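Local coordinates for ribulose bisphosphate carboxylase (Hyperthermus butylicus DSM 5456, PDB 6HUN), which probably catalyses magnesium-dependent carboxylation of ribulose 1,5-bisphosphate to two molecules of 3-phosphoglycerate, as a form III enzyme of an archaeal AMP degradation pathway, at residues N117-S120 and S121-N125; E206-S210 and Q211-R215; K221-M224 and K225-R229; H308-M312 and F313-K317. One frame throughout, in Å; residues are numbered along the deposited sequence.

Interaction 1. Residues N117-S120 and S121-N125; sequences NFAS and SILGN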
loop_
_atom_site.group_PDB
_atom_site.type_symbol
_atom_site.label_atom_id
_atom_site.label_comp_id
_atom_site.label_asym_id
_atom_site.label_seq_id
_atom_site.Cartn_x
_atom_site.Cartn_y
_atom_site.Cartn_z
ATOM N N ASN A 117 1.180 12.080 -1.350
ATOM C CA ASN A 117 1.196 12.829 -2.623
ATOM C C ASN A 117 2.430 12.441 -3.439
ATOM O O ASN A 117 2.366 12.319 -4.662
ATOM C CB ASN A 117 1.198 14.321 -2.371
ATOM C CG ASN A 117 1.238 15.121 -3.672
ATOM O OD1 ASN A 117 2.165 15.921 -3.887
ATOM N ND2 ASN A 117 0.208 14.950 -4.515
ATOM N N PHE A 118 3.546 12.210 -2.765
ATOM C CA PHE A 118 4.748 11.748 -3.459
ATOM C C PHE A 118 4.484 10.456 -4.173
ATOM O O PHE A 118 4.749 10.315 -5.381
ATOM C CB PHE A 118 5.928 11.561 -2.454
ATOM C CG PHE A 118 7.045 10.768 -3.051
ATOM C CD1 PHE A 118 7.968 11.421 -3.856
ATOM C CD2 PHE A 118 7.120 9.395 -2.891
ATOM C CE1 PHE A 118 8.966 10.715 -4.467
ATOM C CE2 PHE A 118 8.134 8.655 -3.510
ATOM C CZ PHE A 118 9.038 9.329 -4.321
ATOM N N ALA A 119 3.878 9.497 -3.458
ATOM C CA ALA A 119 3.613 8.188 -4.046
ATOM C C ALA A 119 2.614 8.279 -5.200
ATOM O O ALA A 119 2.698 7.509 -6.167
ATOM C CB ALA A 119 3.072 7.240 -2.985
ATOM N N SER A 120 1.628 9.171 -5.102
ATOM C CA SER A 120 0.670 9.219 -6.204
ATOM C C SER A 120 1.312 9.673 -7.507
ATOM O O SER A 120 0.756 9.392 -8.575
ATOM C CB SER A 120 -0.485 10.162 -5.879
ATOM O OG SER A 120 -0.028 11.503 -5.851
ATOM N N SER A 121 2.439 10.387 -7.432
ATOM C CA SER A 121 3.170 10.849 -8.630
ATOM C C SER A 121 4.146 9.777 -9.104
ATOM O O SER A 121 3.989 9.170 -10.167
ATOM C CB SER A 121 3.958 12.113 -8.279
ATOM O OG SER A 121 3.039 13.225 -8.323
ATOM N N ILE A 122 5.146 9.530 -8.283
ATOM C CA ILE A 122 6.291 8.697 -8.694
ATOM C C ILE A 122 6.010 7.205 -8.516
ATOM O O ILE A 122 6.674 6.379 -9.183
ATOM C CB ILE A 122 7.512 9.179 -7.919
ATOM C CG1 ILE A 122 7.905 10.560 -8.504
ATOM C CG2 ILE A 122 8.709 8.246 -8.026
ATOM C CD1 ILE A 122 9.045 11.180 -7.787
ATOM N N LEU A 123 5.056 6.843 -7.654
ATOM C CA LEU A 123 4.647 5.440 -7.495
ATOM C C LEU A 123 3.221 5.220 -7.951
ATOM O O LEU A 123 2.537 4.328 -7.440
ATOM C CB LEU A 123 4.760 4.950 -6.019
ATOM C CG LEU A 123 6.141 5.254 -5.422
ATOM C CD1 LEU A 123 6.152 4.733 -3.944
ATOM C CD2 LEU A 123 7.249 4.592 -6.255
ATOM N N GLY A 124 2.740 5.975 -8.943
ATOM C CA GLY A 124 1.297 5.930 -9.158
ATOM C C GLY A 124 0.899 5.247 -10.455
ATOM O O GLY A 124 1.189 4.062 -10.668
ATOM N N ASN A 125 0.243 5.986 -11.361
ATOM C CA ASN A 125 -0.306 5.351 -12.558
ATOM C C ASN A 125 0.760 4.821 -13.510
ATOM O O ASN A 125 0.417 4.063 -14.452
ATOM C CB ASN A 125 -1.135 6.383 -13.345
ATOM C CG ASN A 125 -2.491 6.643 -12.740
ATOM O OD1 ASN A 125 -2.958 5.889 -11.892
ATOM N ND2 ASN A 125 -3.143 7.726 -13.188
HETATM O O HOH W 1 -0.126 8.888 -11.088
#
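Phe118 and Ile122 sit one turn apart at the C-terminal end of helix 115-122, in the N-terminal domain of Rubisco, and their side chains slant across each other. With CG opposite the backbone nitrogen (chi1 165°), the Phe118 ring swings beside its own carbonyl and over the next turn. There Ile122 CD1, at the end of an extended chain, comes within 3.4 Å of Phe118 CE1, a tight fit, while Ile122 CG2 reaches Phe118 CZ. Leu123 brings its CG to the neighbourhood of Phe118 CE2 and packs CD1 against Ala119 CB at 4.1 Å. Val140 and Val137 of strand 132-141 pack against this cluster, and Phe142 meets the Phe118 ring edge-to-face. As the helix ends, Phe118 O accepts both Ile122 N at 3.0 Å, in a nearly straight bond, and Ser121 N at 3.1 Å, which approaches from above the carbonyl plane. Leu123, whose N makes a weak bond to Ala119 O, then leaves helical angles. On the polar face, Asn117 ND2 and Ser121 OG bind Asn207 of the second subunit, while Asn117 OD1 takes Glu111 N. Past the helix end, Gly124 CA makes a C-H...O contact with Ser120 O, and one water bridges the turn, donating to Ser120 O at 2.7 Å and accepting from Asn125 N at 2.9 Å.

Interaction 2. Residues E206-S210 and Q211-R215; sequences ENFAS and QPFCR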
loop_
_atom_site.group_PDB
_atom_site.type_symbol
_atom_site.label_atom_id
_atom_site.label_comp_id
_atom_site.label_asym_id
_atom_site.label_seq_id
_atom_site.Cartn_x
_atom_site.Cartn_y
_atom_site.Cartn_z
ATOM N N GLU A 206 3.037 -9.264 13.390
ATOM C CA GLU A 206 2.427 -8.282 12.494
ATOM C C GLU A 206 0.913 -8.396 12.416
ATOM O O GLU A 206 0.241 -7.401 12.091
ATOM C CB GLU A 206 3.043 -8.408 11.087
ATOM C CG GLU A 206 2.579 -9.621 10.304
ATOM C CD GLU A 206 3.190 -10.920 10.778
ATOM O OE1 GLU A 206 2.612 -11.986 10.444
ATOM O OE2 GLU A 206 4.236 -10.879 11.487
ATOM N N ASN A 207 0.342 -9.539 12.708
ATOM C CA ASN A 207 -1.102 -9.655 12.544
ATOM C C ASN A 207 -1.807 -9.628 13.881
ATOM O O ASN A 207 -3.005 -9.890 13.964
ATOM C CB ASN A 207 -1.482 -10.890 11.689
ATOM C CG ASN A 207 -1.149 -12.195 12.339
ATOM O OD1 ASN A 207 -0.450 -12.227 13.332
ATOM N ND2 ASN A 207 -1.686 -13.293 11.805
ATOM N N PHE A 208 -1.084 -9.283 14.944
ATOM C CA PHE A 208 -1.726 -9.065 16.236
ATOM C C PHE A 208 -2.284 -7.654 16.211
ATOM O O PHE A 208 -1.604 -6.731 15.747
ATOM C CB PHE A 208 -0.725 -9.226 17.357
ATOM C CG PHE A 208 -1.297 -9.834 18.592
ATOM C CD1 PHE A 208 -2.677 -9.998 18.734
ATOM C CD2 PHE A 208 -0.469 -10.207 19.637
ATOM C CE1 PHE A 208 -3.239 -10.537 19.880
ATOM C CE2 PHE A 208 -1.017 -10.746 20.789
ATOM C CZ PHE A 208 -2.420 -10.908 20.910
ATOM N N ALA A 209 -3.553 -7.498 16.596
ATOM C CA ALA A 209 -4.164 -6.174 16.616
ATOM C C ALA A 209 -5.042 -6.112 17.859
ATOM O O ALA A 209 -4.522 -6.085 18.984
ATOM C CB ALA A 209 -4.977 -5.899 15.335
ATOM N N SER A 210 -6.364 -6.151 17.697
ATOM C CA SER A 210 -7.227 -6.280 18.845
ATOM C C SER A 210 -8.353 -7.265 18.581
ATOM O O SER A 210 -9.528 -6.953 18.758
ATOM C CB SER A 210 -7.800 -4.936 19.297
ATOM O OG SER A 210 -8.380 -5.055 20.608
ATOM N N GLN A 211 -7.998 -8.488 18.207
ATOM C CA GLN A 211 -8.987 -9.549 18.055
ATOM C C GLN A 211 -9.684 -9.862 19.379
ATOM O O GLN A 211 -9.133 -9.617 20.455
ATOM C CB GLN A 211 -8.315 -10.806 17.521
ATOM C CG GLN A 211 -7.787 -10.651 16.083
ATOM C CD GLN A 211 -6.316 -10.235 16.003
ATOM O OE1 GLN A 211 -5.813 -9.498 16.842
ATOM N NE2 GLN A 211 -5.626 -10.726 14.985
ATOM N N PRO A 212 -10.892 -10.431 19.320
ATOM C CA PRO A 212 -11.644 -10.701 20.551
ATOM C C PRO A 212 -10.951 -11.626 21.546
ATOM O O PRO A 212 -11.159 -11.485 22.764
ATOM C CB PRO A 212 -12.946 -11.318 20.017
ATOM C CG PRO A 212 -13.138 -10.641 18.712
ATOM C CD PRO A 212 -11.759 -10.465 18.120
ATOM N N PHE A 213 -10.156 -12.590 21.081
ATOM C CA PHE A 213 -9.600 -13.529 22.049
ATOM C C PHE A 213 -8.523 -12.890 22.914
ATOM O O PHE A 213 -8.151 -13.475 23.935
ATOM C CB PHE A 213 -9.049 -14.775 21.347
ATOM C CG PHE A 213 -7.793 -14.521 20.570
ATOM C CD1 PHE A 213 -6.546 -14.684 21.163
ATOM C CD2 PHE A 213 -7.856 -14.112 19.243
ATOM C CE1 PHE A 213 -5.384 -14.441 20.456
ATOM C CE2 PHE A 213 -6.683 -13.867 18.516
ATOM C CZ PHE A 213 -5.453 -14.020 19.143
ATOM N N CYS A 214 -8.054 -11.696 22.547
ATOM C CA CYS A 214 -6.944 -11.007 23.200
ATOM C C CYS A 214 -6.945 -9.535 22.802
ATOM O O CYS A 214 -6.140 -9.092 21.967
ATOM C CB CYS A 214 -5.592 -11.631 22.829
ATOM S SG CYS A 214 -4.252 -11.178 23.999
ATOM N N ARG A 215 -7.856 -8.783 23.401
ATOM C CA ARG A 215 -8.003 -7.379 23.082
ATOM C C ARG A 215 -6.780 -6.586 23.485
ATOM O O ARG A 215 -6.064 -6.924 24.449
ATOM C CB ARG A 215 -9.229 -6.815 23.774
ATOM C CG ARG A 215 -10.373 -7.686 23.515
ATOM C CD ARG A 215 -11.017 -7.336 22.201
ATOM N NE ARG A 215 -12.271 -8.058 22.079
ATOM C CZ ARG A 215 -13.314 -7.902 22.898
ATOM N NH1 ARG A 215 -14.415 -8.620 22.715
ATOM N NH2 ARG A 215 -13.270 -7.025 23.896
#
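The carboxamide of Gln211 overlaps the rim of the Phe208 ring: OE1 lies in the ring plane, 3.7 Å from Phe208 CD1, with the amide turned 58° from the ring. Its chain bends sharply at chi2 (94°), which folds the amide back toward the backbone of 207-209 and engages both of its ends. NE2 donates to Asn207 O at 2.9 Å, a bond lying close to the amide plane, and OE1 accepts Ala209 N at 3.0 Å, so the amide is pinned against rotation. NE2 also bonds Leu109 O of the second subunit. A leucine in place of Gln211 would probably leave Ala209 N without its acceptor and both carbonyls without this donor, setting the turn free to shift. Cys214 comes to the ring edge as well, in a sulfur-aromatic contact with SG 3.6 Å from Phe208 CZ, while Phe213 CZ approaches Phe208 CE1 at 4.2 Å. Tyr187, edge-to-face, and Arg219, by a cation-pi contact, complete the surroundings of Phe208. At the far end Ser210 OG accepts from Phe216 N and packs on Arg215 CA at 3.4 Å, just where helix 216-234 starts. The whole forms the loop that follows strand 201-203 of the TIM barrel; with the predicted magnesium ligand Glu206 in it and the second subunit against it, it is consistent with the Rubisco active site, which is built at the dimer interface.

Interaction 3. Residues K221-M224 and K225-R229; sequences KEVM and KAIDR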
loop_
_atom_site.group_PDB
_atom_site.type_symbol
_atom_site.label_atom_id
_atom_site.label_comp_id
_atom_site.label_asym_id
_atom_site.label_seq_id
_atom_site.Cartn_x
_atom_site.Cartn_y
_atom_site.Cartn_z
ATOM N N LYS A 221 -2.084 -4.380 29.391
ATOM C CA LYS A 221 -1.972 -4.457 30.853
ATOM C C LYS A 221 -1.134 -5.657 31.292
ATOM O O LYS A 221 -0.265 -5.541 32.168
ATOM C CB LYS A 221 -3.361 -4.559 31.473
ATOM C CG LYS A 221 -4.307 -3.408 31.156
ATOM C CD LYS A 221 -5.680 -3.606 31.822
ATOM C CE LYS A 221 -5.621 -3.370 33.332
ATOM N NZ LYS A 221 -4.995 -4.495 34.106
ATOM N N GLU A 222 -1.422 -6.841 30.743
ATOM C CA GLU A 222 -0.703 -8.038 31.165
ATOM C C GLU A 222 0.777 -7.986 30.798
ATOM O O GLU A 222 1.618 -8.516 31.540
ATOM C CB GLU A 222 -1.342 -9.288 30.575
ATOM C CG GLU A 222 -2.678 -9.652 31.158
ATOM C CD GLU A 222 -2.579 -9.912 32.631
ATOM O OE1 GLU A 222 -1.802 -10.825 33.034
ATOM O OE2 GLU A 222 -3.260 -9.184 33.391
ATOM N N VAL A 223 1.121 -7.371 29.663
ATOM C CA VAL A 223 2.533 -7.273 29.298
ATOM C C VAL A 223 3.243 -6.191 30.107
ATOM O O VAL A 223 4.403 -6.371 30.499
ATOM C CB VAL A 223 2.692 -7.040 27.779
ATOM C CG1 VAL A 223 4.190 -6.851 27.401
ATOM C CG2 VAL A 223 2.074 -8.200 27.038
ATOM N N MET A 224 2.567 -5.090 30.430
ATOM C CA MET A 224 3.231 -3.998 31.139
ATOM C C MET A 224 3.490 -4.350 32.594
ATOM O O MET A 224 4.458 -3.850 33.179
ATOM C CB MET A 224 2.408 -2.719 31.058
ATOM C CG MET A 224 2.339 -2.129 29.660
ATOM S SD MET A 224 3.953 -2.029 28.818
ATOM C CE MET A 224 4.853 -0.915 29.966
ATOM N N LYS A 225 2.642 -5.208 33.166
ATOM C CA LYS A 225 2.918 -5.799 34.481
ATOM C C LYS A 225 4.112 -6.747 34.400
ATOM O O LYS A 225 4.953 -6.779 35.314
ATOM C CB LYS A 225 1.659 -6.517 34.982
ATOM C CG LYS A 225 1.649 -7.024 36.413
ATOM C CD LYS A 225 0.403 -7.889 36.671
ATOM C CE LYS A 225 -0.752 -7.551 35.695
ATOM N NZ LYS A 225 -2.050 -8.149 36.165
ATOM N N ALA A 226 4.226 -7.512 33.306
ATOM C CA ALA A 226 5.384 -8.390 33.118
ATOM C C ALA A 226 6.672 -7.595 32.967
ATOM O O ALA A 226 7.714 -8.005 33.494
ATOM C CB ALA A 226 5.217 -9.303 31.905
ATOM N N ILE A 227 6.619 -6.461 32.265
ATOM C CA ILE A 227 7.794 -5.600 32.103
ATOM C C ILE A 227 8.242 -5.052 33.459
ATOM O O ILE A 227 9.439 -5.066 33.783
ATOM C CB ILE A 227 7.478 -4.471 31.104
ATOM C CG1 ILE A 227 7.658 -5.003 29.671
ATOM C CG2 ILE A 227 8.324 -3.234 31.287
ATOM C CD1 ILE A 227 7.329 -3.954 28.575
ATOM N N ASP A 228 7.289 -4.555 34.251
ATOM C CA ASP A 228 7.616 -3.970 35.556
ATOM C C ASP A 228 8.302 -4.986 36.478
ATOM O O ASP A 228 9.228 -4.637 37.225
ATOM C CB ASP A 228 6.332 -3.401 36.187
ATOM C CG ASP A 228 6.560 -2.819 37.593
ATOM O OD1 ASP A 228 7.084 -1.683 37.708
ATOM O OD2 ASP A 228 6.207 -3.514 38.570
ATOM N N ARG A 229 7.847 -6.237 36.473
ATOM C CA ARG A 229 8.537 -7.252 37.245
ATOM C C ARG A 229 9.958 -7.433 36.734
ATOM O O ARG A 229 10.922 -7.318 37.504
ATOM C CB ARG A 229 7.761 -8.562 37.197
ATOM C CG ARG A 229 6.364 -8.415 37.770
ATOM C CD ARG A 229 6.073 -9.498 38.804
ATOM N NE ARG A 229 5.847 -10.796 38.155
ATOM C CZ ARG A 229 6.502 -11.923 38.451
ATOM N NH1 ARG A 229 7.455 -11.927 39.377
ATOM N NH2 ARG A 229 6.214 -13.046 37.790
#
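Lys225 runs back along helix 216-234 to meet Glu222, three residues earlier; the helix is the crossover of the beta-alpha-beta unit between barrel strands 201-203 and 239-243. Lys225 CB lies 3.5 Å from Lys221 O, the same carbonyl that accepts Lys225 N. CG stands opposite the backbone nitrogen (chi1 -171°), and CD continues almost straight. The chain then bends at chi3 (-24°), which turns CE toward the preceding turn, 3.8 Å from Glu222 OE2 and 4.1 Å from Lys221 O. NZ at the tip forms the salt bridge, 3.2 Å from Glu222 OE2, which it meets on the syn side but 32° out of the carboxylate plane. The two side chains lie side by side and point the same way. Lys221 NZ is 5.1 Å from Lys225 NZ, a like charge that the Glu222 carboxylate is likely to offset in part. A different face of the helix is apolar and buried against the barrel: Val223 and Ile227 pack on Tyr240 of strand 239-243, with Tyr187 and Leu195 of helix 184-196 alongside. Backbone Ile227 N donates to Val223 O at 2.8 Å. Met224, bent at chi2 and chi3, lies beside Ile227 and touches it with its last two atoms, SD at 3.9 Å and CE at 4.2 Å from Ile227 CD1.

Interaction 4. Residues H308-M312 and F313-K317; sequences HGVSM and FLVAK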
loop_
_atom_site.group_PDB
_atom_site.type_symbol
_atom_site.label_atom_id
_atom_site.label_comp_id
_atom_site.label_asym_id
_atom_site.label_seq_id
_atom_site.Cartn_x
_atom_site.Cartn_y
_atom_site.Cartn_z
ATOM N N HIS A 308 9.975 -5.023 -11.952
ATOM C CA HIS A 308 8.690 -4.302 -11.782
ATOM C C HIS A 308 8.355 -4.097 -10.337
ATOM O O HIS A 308 8.281 -5.057 -9.565
ATOM C CB HIS A 308 7.552 -5.076 -12.444
ATOM C CG HIS A 308 6.275 -4.275 -12.511
ATOM N ND1 HIS A 308 6.062 -3.332 -13.491
ATOM C CD2 HIS A 308 5.141 -4.311 -11.741
ATOM C CE1 HIS A 308 4.826 -2.838 -13.353
ATOM N NE2 HIS A 308 4.262 -3.393 -12.287
ATOM N N GLY A 309 8.079 -2.848 -9.942
ATOM C CA GLY A 309 7.659 -2.686 -8.545
ATOM C C GLY A 309 8.489 -1.563 -7.942
ATOM O O GLY A 309 8.806 -0.591 -8.635
ATOM N N VAL A 310 8.814 -1.689 -6.670
ATOM C CA VAL A 310 9.584 -0.660 -5.932
ATOM C C VAL A 310 10.714 -1.396 -5.212
ATOM O O VAL A 310 10.475 -2.444 -4.607
ATOM C CB VAL A 310 8.726 0.052 -4.880
ATOM C CG1 VAL A 310 9.583 1.229 -4.241
ATOM C CG2 VAL A 310 7.399 0.639 -5.533
ATOM N N SER A 311 11.935 -0.862 -5.242
ATOM C CA SER A 311 12.993 -1.540 -4.502
ATOM C C SER A 311 12.750 -1.405 -3.009
ATOM O O SER A 311 12.169 -0.419 -2.518
ATOM C CB SER A 311 14.380 -0.931 -4.850
ATOM O OG SER A 311 14.356 0.399 -4.339
ATOM N N MET A 312 13.166 -2.434 -2.251
ATOM C CA MET A 312 13.034 -2.324 -0.806
ATOM C C MET A 312 13.906 -1.170 -0.303
ATOM O O MET A 312 13.595 -0.549 0.718
ATOM C CB MET A 312 13.478 -3.651 -0.131
ATOM C CG MET A 312 13.434 -3.552 1.450
ATOM S SD MET A 312 11.673 -3.431 2.016
ATOM C CE MET A 312 11.901 -2.281 3.402
ATOM N N PHE A 313 15.010 -0.903 -1.001
ATOM C CA PHE A 313 15.847 0.254 -0.676
ATOM C C PHE A 313 14.995 1.525 -0.571
ATOM O O PHE A 313 15.100 2.278 0.395
ATOM C CB PHE A 313 16.935 0.361 -1.745
ATOM C CG PHE A 313 17.961 1.482 -1.496
ATOM C CD1 PHE A 313 17.674 2.787 -1.894
ATOM C CD2 PHE A 313 19.227 1.196 -0.914
ATOM C CE1 PHE A 313 18.654 3.849 -1.731
ATOM C CE2 PHE A 313 20.144 2.214 -0.736
ATOM C CZ PHE A 313 19.877 3.529 -1.128
ATOM N N LEU A 314 14.163 1.785 -1.568
ATOM C CA LEU A 314 13.388 3.025 -1.556
ATOM C C LEU A 314 12.281 2.962 -0.500
ATOM O O LEU A 314 11.954 3.967 0.155
ATOM C CB LEU A 314 12.875 3.289 -2.981
ATOM C CG LEU A 314 11.916 4.495 -3.175
ATOM C CD1 LEU A 314 12.632 5.770 -2.757
ATOM C CD2 LEU A 314 11.376 4.663 -4.592
ATOM N N VAL A 315 11.684 1.785 -0.309
ATOM C CA VAL A 315 10.685 1.690 0.747
ATOM C C VAL A 315 11.334 2.051 2.097
ATOM O O VAL A 315 10.732 2.733 2.927
ATOM C CB VAL A 315 10.123 0.261 0.780
ATOM C CG1 VAL A 315 9.239 0.036 2.058
ATOM C CG2 VAL A 315 9.361 -0.054 -0.528
ATOM N N ALA A 316 12.555 1.558 2.340
ATOM C CA ALA A 316 13.256 1.884 3.582
ATOM C C ALA A 316 13.572 3.374 3.697
ATOM O O ALA A 316 13.408 3.987 4.770
ATOM C CB ALA A 316 14.581 1.059 3.716
ATOM N N LYS A 317 13.978 3.995 2.598
ATOM C CA LYS A 317 14.224 5.439 2.623
ATOM C C LYS A 317 12.945 6.225 2.926
ATOM O O LYS A 317 12.950 7.160 3.746
ATOM C CB LYS A 317 14.819 5.822 1.263
ATOM C CG LYS A 317 14.875 7.272 1.008
ATOM C CD LYS A 317 15.445 7.494 -0.384
ATOM C CE LYS A 317 16.872 7.823 -0.304
ATOM N NZ LYS A 317 17.424 8.403 -1.564
#
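Ser311 caps helix 312-322, a helix of the TIM barrel, and Val310 and Val315 beside it form a hydrophobic staple, the residue before the N-cap packing on the fourth helical residue. In the first shell Ser311 OG accepts Leu314 N at 3.1 Å with an angle of 156°; chi1 of 67° sets the oxygen between the backbone N and the carbonyl carbon, facing the first turn. Ser311 O accepts Val315 N at 3.2 Å, so the cap residue grips the helix start through side chain and backbone. Val310 CG1 touches two branches, Leu314 CD2 and Val315 CG2, each at 3.9 Å, and its side chain crosses that of Val315 at about a right angle. The next shell fixes the cap: Ser311 OG also bonds Glu138 O, and the backbones of Gly309 and Ser311 bond to strand 132-141, at Leu135 and Val137. An alanine at Ser311 would probably leave Leu314 N with just its weak bond to Ser311 O and rob Glu138 O of its hydroxyl partner, letting the first turn fray. Farther out, Phe302 covers Val310 and Val315, and Lys317 forms a salt bridge with Asp139. Toward the active site, Met312 packs on Arg296, a predicted substrate-binding residue. Its doubly bent chain carries the methyl forward along the first turn, where Met312 CE meets Val315 CG1 at 3.8 Å and Ala316 CB at 4.3 Å.

Overall arrangement
Within one subunit the four contacts form two groups. Interactions 1 and 4 touch, Leu123 CD2 packing on Val310 CG2 at 4.0 Å, and so join the N-terminal domain to the barrel; interactions 2 and 3 are successive parts of one loop-helix connection, their centres about 18 Å apart. Interaction 1 lies about 32 Å, centre to centre, from interaction 2 of its own chain, yet in the dimer it meets interaction 2 of the other subunit, Asn117 and Ser121 bonding Asn207 there. Glu206 in interaction 2 and Arg296 beside interaction 4, both predicted binding residues, probably border the active site; a calcium ion lies about 12 Å from the Asn207 and 9 Å from the Met312 side chain.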